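Local coordinates for protein Lysine/ornithine decarboxylase (Selenomonas ruminantium, PDB 5GJP) that decarboxylates both L-lysine and L-ornithine with similar efficiency, giving cadaverine and putrescine, as a pyridoxal phosphate-dependent homodimer, at residues A[49-54]-A[68-73]; A[223-228]-A[300-305]; A[321-326]-A[359-364]. All coordinates share one frame; numbering follows the deposited sequence.

Contact 1. Residues A[49-54]-A[68-73]; sequences AMKANP and HFDVAS. With PLP (pyridoxal-5'-phosphate), chain C.
K51 NZ lies among three neighbours: a long salt bridge of 3.7 Å joins it to D70 OD2, the A72 methyl group flanks it, and O3 of the PLP cofactor is 3.6 Å from NZ. All belong to the mouth of the PLP-binding TIM barrel, where strand 44-49, helix 56-65 and strand 68-71 form a beta-alpha-beta crossover and A49 pairs in parallel with D70. By similarity K51 is the lysine that carries PLP as an internal aldimine. Here its bent chain brings CD to 3.2 Å from PLP C4A, while NZ stays 4.2 Å from C4A, so no Schiff-base bond is modelled. D70 swings its carboxylate away from its own backbone N (chi1 155°), which puts OD2 at 3.6 Å from PLP N1; the A49 methyl, on the same face of the sheet, abuts PLP C6. N361 of the second subunit packs on K51 and A72. Away from the cofactor, M50, in the turn after strand 44-49, and V71 run side by side, with L59 of helix 56-65 against M50. M50 CG sits 3.4 Å from the carbonyl D70 O, and M50 SD meets V71 CG1 at 4.2 Å.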
loop_
_atom_site.group_PDB
_atom_site.type_symbol
_atom_site.label_atom_id
_atom_site.label_comp_id
_atom_site.label_asym_id
_atom_site.label_seq_id
_atom_site.Cartn_x
_atom_site.Cartn_y
_atom_site.Cartn_z
ATOM N N ALA A 49 7.822 10.558 -15.715
ATOM C CA ALA A 49 6.700 10.387 -14.798
ATOM C C ALA A 49 7.221 9.698 -13.537
ATOM O O ALA A 49 7.224 8.483 -13.392
ATOM C CB ALA A 49 5.576 9.613 -15.450
ATOM N N MET A 50 7.655 10.510 -12.603
ATOM C CA MET A 50 8.398 10.037 -11.469
ATOM C C MET A 50 7.563 9.212 -10.519
ATOM O O MET A 50 8.087 8.589 -9.636
ATOM C CB MET A 50 9.109 11.176 -10.765
ATOM C CG MET A 50 8.224 12.303 -10.323
ATOM S SD MET A 50 9.197 13.505 -9.444
ATOM C CE MET A 50 9.517 12.658 -7.921
ATOM N N LYS A 51 6.266 9.175 -10.737
ATOM C CA LYS A 51 5.386 8.423 -9.872
ATOM C C LYS A 51 5.745 6.945 -9.907
ATOM O O LYS A 51 5.543 6.242 -8.951
ATOM C CB LYS A 51 3.926 8.669 -10.222
ATOM C CG LYS A 51 3.385 7.812 -11.336
ATOM C CD LYS A 51 2.794 8.660 -12.438
ATOM C CE LYS A 51 1.840 9.696 -11.881
ATOM N NZ LYS A 51 2.023 11.012 -12.541
ATOM N N ALA A 52 6.247 6.484 -11.039
ATOM C CA ALA A 52 6.723 5.120 -11.181
ATOM C C ALA A 52 7.913 4.728 -10.310
ATOM O O ALA A 52 7.947 3.649 -9.760
ATOM C CB ALA A 52 7.074 4.864 -12.624
ATOM N N ASN A 53 8.917 5.580 -10.237
ATOM C CA ASN A 53 10.039 5.352 -9.352
ATOM C C ASN A 53 10.723 6.639 -9.005
ATOM O O ASN A 53 11.369 7.227 -9.846
ATOM C CB ASN A 53 11.044 4.405 -9.974
ATOM C CG ASN A 53 11.909 3.733 -8.948
ATOM O OD1 ASN A 53 12.309 2.604 -9.112
ATOM N ND2 ASN A 53 12.197 4.431 -7.888
ATOM N N PRO A 54 10.680 7.045 -7.754
ATOM C CA PRO A 54 11.204 8.345 -7.338
ATOM C C PRO A 54 12.585 8.298 -6.662
ATOM O O PRO A 54 12.916 9.179 -5.892
ATOM C CB PRO A 54 10.144 8.832 -6.367
ATOM C CG PRO A 54 9.640 7.587 -5.763
ATOM C CD PRO A 54 9.588 6.607 -6.883
ATOM N N HIS A 68 13.094 16.265 -18.246
ATOM C CA HIS A 68 12.198 17.047 -17.411
ATOM C C HIS A 68 11.382 16.051 -16.575
ATOM O O HIS A 68 11.561 14.824 -16.717
ATOM C CB HIS A 68 11.341 17.961 -18.277
ATOM C CG HIS A 68 12.098 19.128 -18.838
ATOM N ND1 HIS A 68 13.345 19.011 -19.419
ATOM C CD2 HIS A 68 11.789 20.445 -18.886
ATOM C CE1 HIS A 68 13.761 20.204 -19.807
ATOM N NE2 HIS A 68 12.839 21.091 -19.485
ATOM N N PHE A 69 10.576 16.583 -15.671
ATOM C CA PHE A 69 9.838 15.780 -14.730
ATOM C C PHE A 69 8.370 16.095 -14.683
ATOM O O PHE A 69 7.976 17.236 -14.616
ATOM C CB PHE A 69 10.437 15.933 -13.352
ATOM C CG PHE A 69 11.840 15.483 -13.286
ATOM C CD1 PHE A 69 12.862 16.363 -13.525
ATOM C CD2 PHE A 69 12.136 14.170 -13.036
ATOM C CE1 PHE A 69 14.160 15.943 -13.491
ATOM C CE2 PHE A 69 13.433 13.740 -13.002
ATOM C CZ PHE A 69 14.443 14.628 -13.231
ATOM N N ASP A 70 7.567 15.048 -14.696
ATOM C CA ASP A 70 6.143 15.166 -14.540
ATOM C C ASP A 70 5.904 14.923 -13.072
ATOM O O ASP A 70 6.238 13.883 -12.556
ATOM C CB ASP A 70 5.459 14.117 -15.421
ATOM C CG ASP A 70 4.070 13.713 -14.939
ATOM O OD1 ASP A 70 3.463 14.355 -14.071
ATOM O OD2 ASP A 70 3.553 12.722 -15.474
ATOM N N VAL A 71 5.305 15.891 -12.402
ATOM C CA VAL A 71 5.071 15.781 -10.982
ATOM C C VAL A 71 3.582 15.765 -10.734
ATOM O O VAL A 71 2.838 16.427 -11.412
ATOM C CB VAL A 71 5.741 16.914 -10.192
ATOM C CG1 VAL A 71 7.201 17.026 -10.561
ATOM C CG2 VAL A 71 5.033 18.226 -10.421
ATOM N N ALA A 72 3.153 14.956 -9.786
ATOM C CA ALA A 72 1.725 14.810 -9.498
ATOM C C ALA A 72 1.260 15.279 -8.111
ATOM O O ALA A 72 0.093 15.167 -7.839
ATOM C CB ALA A 72 1.307 13.369 -9.694
ATOM N N SER A 73 2.158 15.782 -7.263
ATOM C CA SER A 73 1.823 16.277 -5.912
ATOM C C SER A 73 2.905 17.247 -5.376
ATOM O O SER A 73 3.950 17.420 -5.993
ATOM C CB SER A 73 1.687 15.111 -4.928
ATOM O OG SER A 73 2.932 14.441 -4.788
HETATM N N1 PLP C . 1.787 10.356 -17.566
HETATM C C2 PLP C . 0.803 10.700 -16.724
HETATM C C2A PLP C . 0.109 12.021 -16.838
HETATM C C3 PLP C . 0.395 9.778 -15.668
HETATM O O3 PLP C . -0.600 10.134 -14.842
HETATM C C4 PLP C . 1.084 8.483 -15.565
HETATM C C4A PLP C . 0.724 7.498 -14.524
HETATM O O4A PLP C . -0.128 6.666 -14.739
HETATM C C5 PLP C . 2.147 8.224 -16.557
HETATM C C6 PLP C . 2.435 9.193 -17.495
HETATM C C5A PLP C . 2.931 6.944 -16.544
HETATM O O4P PLP C . 2.515 6.015 -17.523
HETATM P P PLP C . 3.286 4.647 -17.687
HETATM O O1P PLP C . 2.266 3.624 -18.021
HETATM O O2P PLP C . 4.223 4.934 -18.783
HETATM O O3P PLP C . 3.919 4.433 -16.382
#

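Contact 2. Residues A[223-228]-A[300-305]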
loop_
_atom_site.group_PDB
_atom_site.type_symbol
_atom_site.label_atom_id
_atom_site.label_comp_id
_atom_site.label_asym_id
_atom_site.label_seq_id
_atom_site.Cartn_x
_atom_site.Cartn_y
_atom_site.Cartn_z
ATOM N N PRO A 223 8.752 -5.560 -20.096
ATOM C CA PRO A 223 8.568 -7.005 -20.026
ATOM C C PRO A 223 8.034 -7.476 -18.675
ATOM O O PRO A 223 8.482 -7.015 -17.639
ATOM C CB PRO A 223 9.984 -7.522 -20.231
ATOM C CG PRO A 223 10.636 -6.495 -21.084
ATOM C CD PRO A 223 9.884 -5.203 -20.955
ATOM N N ASP A 224 7.110 -8.426 -18.717
ATOM C CA ASP A 224 6.566 -9.051 -17.521
ATOM C C ASP A 224 6.907 -10.533 -17.484
ATOM O O ASP A 224 7.795 -10.981 -18.191
ATOM C CB ASP A 224 5.067 -8.760 -17.335
ATOM C CG ASP A 224 4.156 -9.708 -18.099
ATOM O OD1 ASP A 224 4.620 -10.515 -18.917
ATOM O OD2 ASP A 224 2.935 -9.626 -17.885
ATOM N N ALA A 225 6.223 -11.279 -16.634
ATOM C CA ALA A 225 6.569 -12.669 -16.367
ATOM C C ALA A 225 6.653 -13.476 -17.656
ATOM O O ALA A 225 7.471 -14.380 -17.777
ATOM C CB ALA A 225 5.567 -13.289 -15.417
ATOM N N LYS A 226 5.781 -13.157 -18.601
ATOM C CA LYS A 226 5.796 -13.770 -19.919
ATOM C C LYS A 226 6.653 -13.024 -20.943
ATOM O O LYS A 226 6.691 -13.408 -22.092
ATOM C CB LYS A 226 4.378 -13.936 -20.447
ATOM C CG LYS A 226 3.464 -14.697 -19.509
ATOM C CD LYS A 226 2.398 -15.455 -20.280
ATOM C CE LYS A 226 1.235 -15.853 -19.390
ATOM N NZ LYS A 226 0.238 -16.669 -20.132
ATOM N N GLY A 227 7.327 -11.958 -20.535
ATOM C CA GLY A 227 8.199 -11.227 -21.440
ATOM C C GLY A 227 7.553 -10.139 -22.273
ATOM O O GLY A 227 6.469 -9.675 -21.953
ATOM N N LEU A 228 8.249 -9.698 -23.319
ATOM C CA LEU A 228 7.743 -8.640 -24.186
ATOM C C LEU A 228 7.506 -9.033 -25.655
ATOM O O LEU A 228 8.424 -9.391 -26.386
ATOM C CB LEU A 228 8.687 -7.442 -24.126
ATOM C CG LEU A 228 8.142 -6.077 -24.526
ATOM C CD1 LEU A 228 6.939 -5.719 -23.682
ATOM C CD2 LEU A 228 9.228 -5.043 -24.352
ATOM N N HIS A 300 -2.152 -4.848 -11.532
ATOM C CA HIS A 300 -2.514 -6.144 -12.164
ATOM C C HIS A 300 -1.343 -6.879 -12.817
ATOM O O HIS A 300 -1.441 -7.391 -13.934
ATOM C CB HIS A 300 -3.633 -5.929 -13.161
ATOM C CG HIS A 300 -4.825 -5.256 -12.567
ATOM N ND1 HIS A 300 -5.721 -5.919 -11.751
ATOM C CD2 HIS A 300 -5.251 -3.971 -12.638
ATOM C CE1 HIS A 300 -6.662 -5.075 -11.367
ATOM N NE2 HIS A 300 -6.398 -3.887 -11.888
ATOM N N TRP A 301 -0.234 -6.934 -12.094
ATOM C CA TRP A 301 1.037 -7.254 -12.709
ATOM C C TRP A 301 1.491 -8.609 -12.243
ATOM O O TRP A 301 1.100 -9.038 -11.181
ATOM C CB TRP A 301 2.076 -6.174 -12.375
ATOM C CG TRP A 301 3.234 -6.201 -13.322
ATOM C CD1 TRP A 301 4.365 -6.933 -13.197
ATOM C CD2 TRP A 301 3.333 -5.512 -14.564
ATOM N NE1 TRP A 301 5.192 -6.723 -14.279
ATOM C CE2 TRP A 301 4.577 -5.860 -15.136
ATOM C CE3 TRP A 301 2.499 -4.638 -15.244
ATOM C CZ2 TRP A 301 4.997 -5.375 -16.347
ATOM C CZ3 TRP A 301 2.907 -4.147 -16.450
ATOM C CH2 TRP A 301 4.151 -4.511 -16.997
ATOM N N THR A 302 2.274 -9.283 -13.078
ATOM C CA THR A 302 2.876 -10.591 -12.771
ATOM C C THR A 302 4.371 -10.520 -13.097
ATOM O O THR A 302 4.762 -10.328 -14.265
ATOM C CB THR A 302 2.214 -11.739 -13.561
ATOM O OG1 THR A 302 0.806 -11.702 -13.322
ATOM C CG2 THR A 302 2.732 -13.106 -13.101
ATOM N N TYR A 303 5.180 -10.692 -12.055
ATOM C CA TYR A 303 6.606 -10.396 -12.097
ATOM C C TYR A 303 7.350 -11.699 -12.377
ATOM O O TYR A 303 6.893 -12.774 -11.958
ATOM C CB TYR A 303 7.063 -9.774 -10.732
ATOM C CG TYR A 303 6.404 -8.427 -10.442
ATOM C CD1 TYR A 303 6.923 -7.235 -10.989
ATOM C CD2 TYR A 303 5.241 -8.351 -9.667
ATOM C CE1 TYR A 303 6.292 -6.015 -10.766
ATOM C CE2 TYR A 303 4.600 -7.146 -9.437
ATOM C CZ TYR A 303 5.125 -5.991 -9.986
ATOM O OH TYR A 303 4.488 -4.814 -9.749
ATOM N N PRO A 304 8.493 -11.624 -13.075
ATOM C CA PRO A 304 9.360 -12.805 -13.300
ATOM C C PRO A 304 10.253 -13.146 -12.124
ATOM O O PRO A 304 11.037 -12.326 -11.692
ATOM C CB PRO A 304 10.222 -12.413 -14.512
ATOM C CG PRO A 304 10.014 -10.959 -14.721
ATOM C CD PRO A 304 8.974 -10.434 -13.797
ATOM N N LEU A 305 10.156 -14.373 -11.660
ATOM C CA LEU A 305 10.784 -14.833 -10.440
ATOM C C LEU A 305 11.798 -15.869 -10.863
ATOM O O LEU A 305 11.546 -16.616 -11.789
ATOM C CB LEU A 305 9.687 -15.413 -9.550
ATOM C CG LEU A 305 10.012 -16.315 -8.381
ATOM C CD1 LEU A 305 10.780 -15.527 -7.338
ATOM C CD2 LEU A 305 8.713 -16.863 -7.800
#
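The indole of W301 meets the 223-228 loop with its NE1, CE2 and CZ2 side: the carbonyl P223 O lies at the edge, near the ring plane, and the methylene of D224 approaches obliquely, D224 CB standing 3.5 Å from W301 CZ2. On its own segment W301 turns CD1 onto a face of the Y303 ring, 3.2 Å above the plane and over the centre. Its chi1 of -161° sends the indole away from the backbone N and so brings it against the D224 methylene. Next to the rings a backbone bond ties the loops, A225 N giving to T302 O at 2.9 Å; it is bent, with 142° at the hydrogen. The donor belongs to a type I beta turn, D224 to G227, that follows barrel strand 213-215, whereas its acceptor lies on the approach to strand 305-306 of the beta-sheet domain, so the contact joins the two domains. D224 OD1 closes an Asx turn by accepting from K226 N at 2.9 Å, met from above the carboxylate plane, and this steadies the turn that presents A225. The A225 methyl nestles against T302, its CB 3.7 Å from T302 CG2, with Y303 O also beside it. P304 completes the join, its CG 4.1 Å from D224 O; on the beta-domain side P304 packs on T347 and E348, and Y303 O accepts from Y330 OH.

Contact 3. Residues A[321-326]-A[359-364]. With N2P (pentane-1,5-diamine), chain B.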
loop_
_atom_site.group_PDB
_atom_site.type_symbol
_atom_site.label_atom_id
_atom_site.label_comp_id
_atom_site.label_asym_id
_atom_site.label_seq_id
_atom_site.Cartn_x
_atom_site.Cartn_y
_atom_site.Cartn_z
ATOM N N PRO A 321 5.591 -12.450 3.924
ATOM C CA PRO A 321 5.884 -12.635 5.335
ATOM C C PRO A 321 4.750 -12.217 6.281
ATOM O O PRO A 321 4.861 -12.455 7.478
ATOM C CB PRO A 321 7.098 -11.709 5.536
ATOM C CG PRO A 321 6.780 -10.565 4.624
ATOM C CD PRO A 321 6.021 -11.127 3.450
ATOM N N SER A 322 3.700 -11.581 5.778
ATOM C CA SER A 322 2.649 -11.078 6.671
ATOM C C SER A 322 1.646 -12.133 7.154
ATOM O O SER A 322 1.572 -13.248 6.617
ATOM C CB SER A 322 1.864 -9.970 5.999
ATOM O OG SER A 322 0.808 -10.537 5.287
ATOM N N CYS A 323 0.831 -11.697 8.114
ATOM C CA CYS A 323 -0.175 -12.501 8.818
ATOM C C CYS A 323 -1.539 -12.475 8.147
ATOM O O CYS A 323 -2.499 -13.022 8.642
ATOM C CB CYS A 323 -0.337 -11.955 10.229
ATOM S SG CYS A 323 1.174 -12.107 11.212
ATOM N N ASP A 324 -1.612 -11.849 6.991
ATOM C CA ASP A 324 -2.822 -11.733 6.273
ATOM C C ASP A 324 -2.870 -12.822 5.205
ATOM O O ASP A 324 -1.905 -13.042 4.466
ATOM C CB ASP A 324 -2.814 -10.360 5.642
ATOM C CG ASP A 324 -4.144 -9.939 5.190
ATOM O OD1 ASP A 324 -5.002 -10.800 4.932
ATOM O OD2 ASP A 324 -4.315 -8.733 5.065
ATOM N N GLY A 325 -4.029 -13.463 5.098
ATOM C CA GLY A 325 -4.256 -14.526 4.131
ATOM C C GLY A 325 -4.304 -14.051 2.699
ATOM O O GLY A 325 -4.282 -14.863 1.780
ATOM N N ILE A 326 -4.358 -12.739 2.483
ATOM C CA ILE A 326 -4.286 -12.203 1.131
ATOM C C ILE A 326 -2.843 -12.249 0.555
ATOM O O ILE A 326 -2.649 -12.138 -0.659
ATOM C CB ILE A 326 -4.915 -10.769 1.100
ATOM C CG1 ILE A 326 -5.404 -10.407 -0.312
ATOM C CG2 ILE A 326 -3.978 -9.689 1.672
ATOM C CD1 ILE A 326 -6.797 -9.829 -0.289
ATOM N N ARG A 359 4.459 -0.362 5.500
ATOM C CA ARG A 359 5.037 -0.939 6.722
ATOM C C ARG A 359 4.004 -1.746 7.481
ATOM O O ARG A 359 4.078 -1.901 8.715
ATOM C CB ARG A 359 5.694 0.150 7.625
ATOM C CG ARG A 359 6.881 0.835 6.933
ATOM C CD ARG A 359 7.878 1.418 7.872
ATOM N NE ARG A 359 8.268 0.426 8.858
ATOM C CZ ARG A 359 8.695 0.695 10.100
ATOM N NH1 ARG A 359 8.851 1.945 10.520
ATOM N NH2 ARG A 359 8.966 -0.295 10.939
ATOM N N PHE A 360 3.051 -2.301 6.731
ATOM C CA PHE A 360 2.095 -3.237 7.304
ATOM C C PHE A 360 2.828 -4.322 8.100
ATOM O O PHE A 360 3.887 -4.793 7.680
ATOM C CB PHE A 360 1.236 -3.860 6.203
ATOM C CG PHE A 360 0.027 -4.549 6.729
ATOM C CD1 PHE A 360 -0.993 -3.806 7.310
ATOM C CD2 PHE A 360 -0.082 -5.922 6.687
ATOM C CE1 PHE A 360 -2.113 -4.443 7.814
ATOM C CE2 PHE A 360 -1.190 -6.560 7.178
ATOM C CZ PHE A 360 -2.213 -5.827 7.757
ATOM N N ASN A 361 2.264 -4.709 9.237
ATOM C CA ASN A 361 2.886 -5.672 10.190
ATOM C C ASN A 361 4.210 -5.167 10.799
ATOM O O ASN A 361 4.984 -5.950 11.319
ATOM C CB ASN A 361 3.089 -7.081 9.557
ATOM C CG ASN A 361 1.835 -7.919 9.549
ATOM O OD1 ASN A 361 0.740 -7.419 9.396
ATOM N ND2 ASN A 361 1.995 -9.204 9.719
ATOM N N GLY A 362 4.463 -3.872 10.716
ATOM C CA GLY A 362 5.770 -3.284 11.070
ATOM C C GLY A 362 6.993 -3.621 10.235
ATOM O O GLY A 362 8.123 -3.278 10.640
ATOM N N PHE A 363 6.824 -4.279 9.081
ATOM C CA PHE A 363 7.984 -4.573 8.241
ATOM C C PHE A 363 8.617 -3.260 7.773
ATOM O O PHE A 363 7.914 -2.253 7.646
ATOM C CB PHE A 363 7.632 -5.484 7.062
ATOM C CG PHE A 363 7.306 -6.872 7.491
ATOM C CD1 PHE A 363 8.308 -7.698 8.018
ATOM C CD2 PHE A 363 5.988 -7.347 7.455
ATOM C CE1 PHE A 363 8.004 -8.973 8.461
ATOM C CE2 PHE A 363 5.678 -8.620 7.917
ATOM C CZ PHE A 363 6.686 -9.430 8.413
ATOM N N TYR A 364 9.939 -3.266 7.566
ATOM C CA TYR A 364 10.637 -2.099 7.002
ATOM C C TYR A 364 10.481 -2.090 5.481
ATOM O O TYR A 364 10.406 -3.128 4.849
ATOM C CB TYR A 364 12.135 -2.113 7.364
ATOM C CG TYR A 364 12.433 -2.243 8.836
ATOM C CD1 TYR A 364 12.003 -1.276 9.745
ATOM C CD2 TYR A 364 13.136 -3.343 9.326
ATOM C CE1 TYR A 364 12.261 -1.402 11.110
ATOM C CE2 TYR A 364 13.404 -3.485 10.688
ATOM C CZ TYR A 364 12.973 -2.515 11.581
ATOM O OH TYR A 364 13.261 -2.662 12.927
HETATM C C1 N2P B . -5.266 -5.821 5.500
HETATM C C2 N2P B . -6.588 -6.478 5.974
HETATM C C3 N2P B . -6.469 -7.845 6.647
HETATM C C4 N2P B . -7.449 -8.067 7.789
HETATM N NE2 N2P B . -5.433 -4.362 5.163
HETATM C C5 N2P B . -6.837 -8.897 8.920
HETATM N N1 N2P B . -6.107 -10.139 8.525
#
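Loops 321-326 and 359-364 of the beta-sheet domain meet at the dimer interface, the first carrying C323, by similarity the proton donor of an active site shared between subunits; its side chain comes close to a second PLP, not the one beside K51 of its own chain, and packs on A72 of the second subunit. P321 lies over one face of the F363 ring in a CH-pi contact, CG 4.1 Å from the F363 centroid and 19° off the normal, while P321 CB touches F363 CZ at 3.7 Å. N361 O sits above the opposite face, offset toward the rim. The carbonyl P321 O accepts from N94 ND2 of the second subunit. The side chain of N361 packs against S322 and C323, N361 CG lying 4.1 Å from S322 CB. The 321-326 loop is folded by two consecutive side-chain turns. In an ST turn D324 N gives a nearly straight bond (166°) to S322 OG at 3.2 Å, and S322 OG also bonds D327 OD2; in an Asx turn D324 OD1 takes I326 N at 3.2 Å from above the carboxylate plane. D324 CG lies anti to the backbone N (chi1 -163°), which lets OD1 take this N-H while D324 OD2 meets Y290 OH. Replacing the D324 carboxylate by the methyl of an alanine is likely to leave the Y290 hydroxyl and the I326 N-H without their acceptor. The pentane-1,5-diamine (cadaverine), a product of the enzyme, lies near D324, its exact placing doubtful. F360 stacks on Y290 and reaches the diamine, its CZ 3.8 Å from N2P C1. In its guanidinium plane R359 bonds back onto its own loop, NE giving to F363 O at 3.0 Å and NH2 to G362 O.

Overall arrangement
From the N terminus, contact 1 closes a loop of 13 residues, mostly helix, within the barrel. Contact 2 follows and spans 71 residues, joining the barrel to the beta-sheet domain. Within that second domain contact 3 joins the loop after strand 314-319 to the loop before strand 368-370, with strands 328-335 and 343-346 in the 32 residues between. The three are in series; none nests in or crosses another, and within one chain they do not touch, contacts 1 and 3 having their nearest atoms about 15 Å apart. The dimer relates those two: 359-364 of each chain meets 68-73 of its partner, N361 O bonding S73 OG.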